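Local coordinates for uncharacterized protein (Borrelia turicatae, PDB 5VJ4) that is of unknown function but is a putative surface lipoprotein of relapsing fever spirochetes that probably binds lipid, at residues K106-F114 / I136-A145. Sequence-based numbering, arbitrary orientation.
Sequences KLIALLDDF and IYDRLNKLGA. With SO4 (sulfate ion), chain F.
With CG anti to the backbone N in both Leu-110 and Tyr-137 (chi1 -177° in the tyrosine), CG sits beside the carbonyl carbon in each, and Leu-110 CD2 comes 3.6 Å from Tyr-137 CE1. The methyl approaches this ring obliquely, whereas the edge of the ring faces the turn of segment 106-114 before Leu-110, with Tyr-137 CD1 4.0 Å from Leu-107 CA and Tyr-137 CE1 3.8 Å from Lys-106 O. Phe-114 has its CG anti to the carbonyl carbon (chi1 -81°). One face of its ring carries the chain at Gly-144 and Ala-145, with Ala-145 N 3.8 Å above the ring plane over its centre and Ala-145 CB 3.5 Å from Phe-114 CG; the opposite face has Leu-110 CG of the same segment, offset toward the rim. At the ring edge, Leu-140 O lies in plane, 3.7 Å from Phe-114 CE2. Deeper, Leu-111 CD2 packs 3.9 Å from Leu-140 CD1, and Ile-124 of helix 118-128 touches Leu-140. No hydrogen bond crosses the interface, so apolar packing joins the segments. Arg-139 is tied to the carbonyls of Phe-200 and Ile-205 and reaches a sulfate only weakly. The axes of helix segments 106-114 and 136-141 approach to 10.4 Å at 21°: near-parallel helix packing in an all-helical fold, where Phe-114 packs its face against the turn at Gly-144, whose positive phi marks the exit from helix 133-141 before helix 145-171.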
loop_
_atom_site.group_PDB
_atom_site.type_symbol
_atom_site.label_atom_id
_atom_site.label_comp_id
_atom_site.label_asym_id
_atom_site.label_seq_id
_atom_site.Cartn_x
_atom_site.Cartn_y
_atom_site.Cartn_z
ATOM N N LYS A 106 -27.017 -10.221 -24.070
ATOM C CA LYS A 106 -28.005 -9.196 -23.676
ATOM C C LYS A 106 -27.344 -7.833 -23.522
ATOM O O LYS A 106 -27.927 -6.822 -23.915
ATOM C CB LYS A 106 -28.872 -9.577 -22.467
ATOM C CG LYS A 106 -28.174 -10.591 -21.592
ATOM C CD LYS A 106 -29.152 -11.260 -20.644
ATOM C CE LYS A 106 -28.515 -12.477 -19.972
ATOM N NZ LYS A 106 -29.525 -13.179 -19.129
ATOM N N LEU A 107 -26.124 -7.826 -22.987
ATOM C CA LEU A 107 -25.366 -6.591 -22.854
ATOM C C LEU A 107 -25.040 -5.998 -24.206
ATOM O O LEU A 107 -25.143 -4.795 -24.394
ATOM C CB LEU A 107 -24.077 -6.809 -22.079
ATOM C CG LEU A 107 -23.207 -5.553 -21.859
ATOM C CD1 LEU A 107 -23.976 -4.404 -21.230
ATOM C CD2 LEU A 107 -22.004 -5.904 -21.015
ATOM N N ILE A 108 -24.649 -6.842 -25.147
ATOM C CA ILE A 108 -24.381 -6.356 -26.459
ATOM C C ILE A 108 -25.648 -5.735 -27.050
ATOM O O ILE A 108 -25.592 -4.738 -27.752
ATOM C CB ILE A 108 -23.951 -7.477 -27.370
ATOM C CG1 ILE A 108 -22.654 -8.075 -26.850
ATOM C CG2 ILE A 108 -23.864 -6.968 -28.823
ATOM C CD1 ILE A 108 -21.751 -8.692 -27.893
ATOM N N ALA A 109 -26.794 -6.333 -26.770
ATOM C CA ALA A 109 -28.016 -5.836 -27.336
ATOM C C ALA A 109 -28.271 -4.428 -26.834
ATOM O O ALA A 109 -28.549 -3.524 -27.633
ATOM C CB ALA A 109 -29.163 -6.746 -27.007
ATOM N N LEU A 110 -28.122 -4.234 -25.527
ATOM C CA LEU A 110 -28.268 -2.909 -24.930
ATOM C C LEU A 110 -27.280 -1.880 -25.522
ATOM O O LEU A 110 -27.673 -0.760 -25.860
ATOM C CB LEU A 110 -28.145 -2.998 -23.418
ATOM C CG LEU A 110 -28.141 -1.702 -22.628
ATOM C CD1 LEU A 110 -29.479 -0.988 -22.776
ATOM C CD2 LEU A 110 -27.812 -1.990 -21.167
ATOM N N LEU A 111 -26.019 -2.269 -25.684
ATOM C CA LEU A 111 -25.050 -1.350 -26.269
ATOM C C LEU A 111 -25.415 -0.969 -27.693
ATOM O O LEU A 111 -25.221 0.182 -28.081
ATOM C CB LEU A 111 -23.611 -1.875 -26.185
ATOM C CG LEU A 111 -23.001 -2.213 -24.806
ATOM C CD1 LEU A 111 -21.647 -2.900 -24.965
ATOM C CD2 LEU A 111 -22.871 -0.991 -23.904
ATOM N N ASP A 112 -25.968 -1.922 -28.450
ATOM C CA ASP A 112 -26.456 -1.676 -29.820
ATOM C C ASP A 112 -27.636 -0.712 -29.799
ATOM O O ASP A 112 -27.665 0.258 -30.553
ATOM C CB ASP A 112 -26.837 -2.983 -30.505
ATOM C CG ASP A 112 -25.645 -3.693 -31.145
ATOM O OD1 ASP A 112 -24.513 -3.164 -31.091
ATOM O OD2 ASP A 112 -25.853 -4.789 -31.720
ATOM N N ASP A 113 -28.568 -0.949 -28.884
ATOM C CA ASP A 113 -29.666 -0.011 -28.628
ATOM C C ASP A 113 -29.179 1.412 -28.318
ATOM O O ASP A 113 -29.924 2.356 -28.490
ATOM C CB ASP A 113 -30.489 -0.535 -27.450
ATOM C CG ASP A 113 -31.836 0.119 -27.322
ATOM O OD1 ASP A 113 -32.245 0.834 -28.266
ATOM O OD2 ASP A 113 -32.492 -0.105 -26.269
ATOM N N PHE A 114 -27.936 1.551 -27.854
ATOM C CA PHE A 114 -27.372 2.854 -27.450
ATOM C C PHE A 114 -26.527 3.536 -28.523
ATOM O O PHE A 114 -26.249 4.741 -28.456
ATOM C CB PHE A 114 -26.523 2.695 -26.182
ATOM C CG PHE A 114 -27.314 2.653 -24.905
ATOM C CD1 PHE A 114 -28.715 2.618 -24.903
ATOM C CD2 PHE A 114 -26.651 2.598 -23.681
ATOM C CE1 PHE A 114 -29.423 2.572 -23.702
ATOM C CE2 PHE A 114 -27.363 2.532 -22.484
ATOM C CZ PHE A 114 -28.748 2.533 -22.494
ATOM N N ILE A 136 -22.757 -4.581 -14.801
ATOM C CA ILE A 136 -22.583 -3.414 -15.655
ATOM C C ILE A 136 -23.812 -3.156 -16.523
ATOM O O ILE A 136 -24.114 -2.007 -16.867
ATOM C CB ILE A 136 -21.257 -3.424 -16.434
ATOM C CG1 ILE A 136 -21.273 -4.481 -17.463
ATOM C CG2 ILE A 136 -20.017 -3.561 -15.533
ATOM C CD1 ILE A 136 -21.502 -3.757 -18.746
ATOM N N TYR A 137 -24.545 -4.224 -16.841
ATOM C CA TYR A 137 -25.868 -4.096 -17.489
ATOM C C TYR A 137 -26.822 -3.317 -16.584
ATOM O O TYR A 137 -27.442 -2.338 -17.028
ATOM C CB TYR A 137 -26.476 -5.469 -17.865
ATOM C CG TYR A 137 -27.817 -5.386 -18.606
ATOM C CD1 TYR A 137 -27.883 -5.418 -20.002
ATOM C CD2 TYR A 137 -29.009 -5.254 -17.906
ATOM C CE1 TYR A 137 -29.095 -5.291 -20.668
ATOM C CE2 TYR A 137 -30.227 -5.143 -18.567
ATOM C CZ TYR A 137 -30.261 -5.155 -19.939
ATOM O OH TYR A 137 -31.469 -5.055 -20.578
ATOM N N ASP A 138 -26.931 -3.764 -15.323
ATOM C CA ASP A 138 -27.807 -3.096 -14.364
ATOM C C ASP A 138 -27.498 -1.617 -14.276
ATOM O O ASP A 138 -28.426 -0.805 -14.265
ATOM C CB ASP A 138 -27.729 -3.747 -12.979
ATOM C CG ASP A 138 -28.340 -5.141 -12.948
ATOM O OD1 ASP A 138 -29.479 -5.298 -13.429
ATOM O OD2 ASP A 138 -27.691 -6.079 -12.430
ATOM N N ARG A 139 -26.205 -1.269 -14.256
ATOM C CA ARG A 139 -25.818 0.124 -14.129
ATOM C C ARG A 139 -26.178 0.871 -15.385
ATOM O O ARG A 139 -26.934 1.847 -15.312
ATOM C CB ARG A 139 -24.336 0.287 -13.803
ATOM C CG ARG A 139 -23.947 1.682 -13.343
ATOM C CD ARG A 139 -24.329 1.942 -11.881
ATOM N NE ARG A 139 -23.646 3.137 -11.359
ATOM C CZ ARG A 139 -24.038 4.417 -11.503
ATOM N NH1 ARG A 139 -25.132 4.746 -12.165
ATOM N NH2 ARG A 139 -23.325 5.390 -10.971
ATOM N N LEU A 140 -25.677 0.398 -16.533
ATOM C CA LEU A 140 -25.816 1.165 -17.785
ATOM C C LEU A 140 -27.270 1.384 -18.207
ATOM O O LEU A 140 -27.619 2.380 -18.843
ATOM C CB LEU A 140 -25.036 0.507 -18.910
ATOM C CG LEU A 140 -23.516 0.505 -18.806
ATOM C CD1 LEU A 140 -22.879 -0.059 -20.070
ATOM C CD2 LEU A 140 -23.029 1.916 -18.574
ATOM N N ASN A 141 -28.121 0.453 -17.816
ATOM C CA ASN A 141 -29.488 0.449 -18.244
ATOM C C ASN A 141 -30.235 1.662 -17.716
ATOM O O ASN A 141 -30.851 2.395 -18.493
ATOM C CB ASN A 141 -30.124 -0.849 -17.769
ATOM C CG ASN A 141 -31.444 -1.128 -18.413
ATOM O OD1 ASN A 141 -31.708 -0.735 -19.564
ATOM N ND2 ASN A 141 -32.290 -1.820 -17.668
ATOM N N LYS A 142 -30.120 1.886 -16.410
ATOM C CA LYS A 142 -30.801 2.974 -15.731
ATOM C C LYS A 142 -30.329 4.390 -16.110
ATOM O O LYS A 142 -30.847 5.349 -15.548
ATOM C CB LYS A 142 -30.695 2.764 -14.212
ATOM C CG LYS A 142 -31.725 1.791 -13.649
ATOM C CD LYS A 142 -31.925 1.960 -12.146
ATOM C CE LYS A 142 -33.376 1.703 -11.735
ATOM N NZ LYS A 142 -33.614 1.997 -10.290
ATOM N N LEU A 143 -29.394 4.520 -17.065
ATOM C CA LEU A 143 -28.728 5.787 -17.358
ATOM C C LEU A 143 -28.988 6.452 -18.711
ATOM O O LEU A 143 -28.944 7.697 -18.831
ATOM C CB LEU A 143 -27.216 5.635 -17.176
ATOM C CG LEU A 143 -26.589 5.890 -15.804
ATOM C CD1 LEU A 143 -25.106 5.573 -15.926
ATOM C CD2 LEU A 143 -26.805 7.305 -15.250
ATOM N N GLY A 144 -29.179 5.655 -19.746
ATOM C CA GLY A 144 -29.498 6.258 -21.021
ATOM C C GLY A 144 -28.309 6.596 -21.875
ATOM O O GLY A 144 -27.306 7.102 -21.386
ATOM N N ALA A 145 -28.465 6.327 -23.172
ATOM C CA ALA A 145 -27.400 6.394 -24.159
ATOM C C ALA A 145 -26.620 7.704 -24.199
ATOM O O ALA A 145 -25.397 7.678 -24.388
ATOM C CB ALA A 145 -27.931 6.054 -25.547
HETATM S S SO4 F . -25.034 9.775 -12.067
HETATM O O1 SO4 F . -26.052 10.523 -11.302
HETATM O O2 SO4 F . -23.793 10.579 -12.161
HETATM O O3 SO4 F . -25.430 9.563 -13.478
HETATM O O4 SO4 F . -24.863 8.500 -11.319
#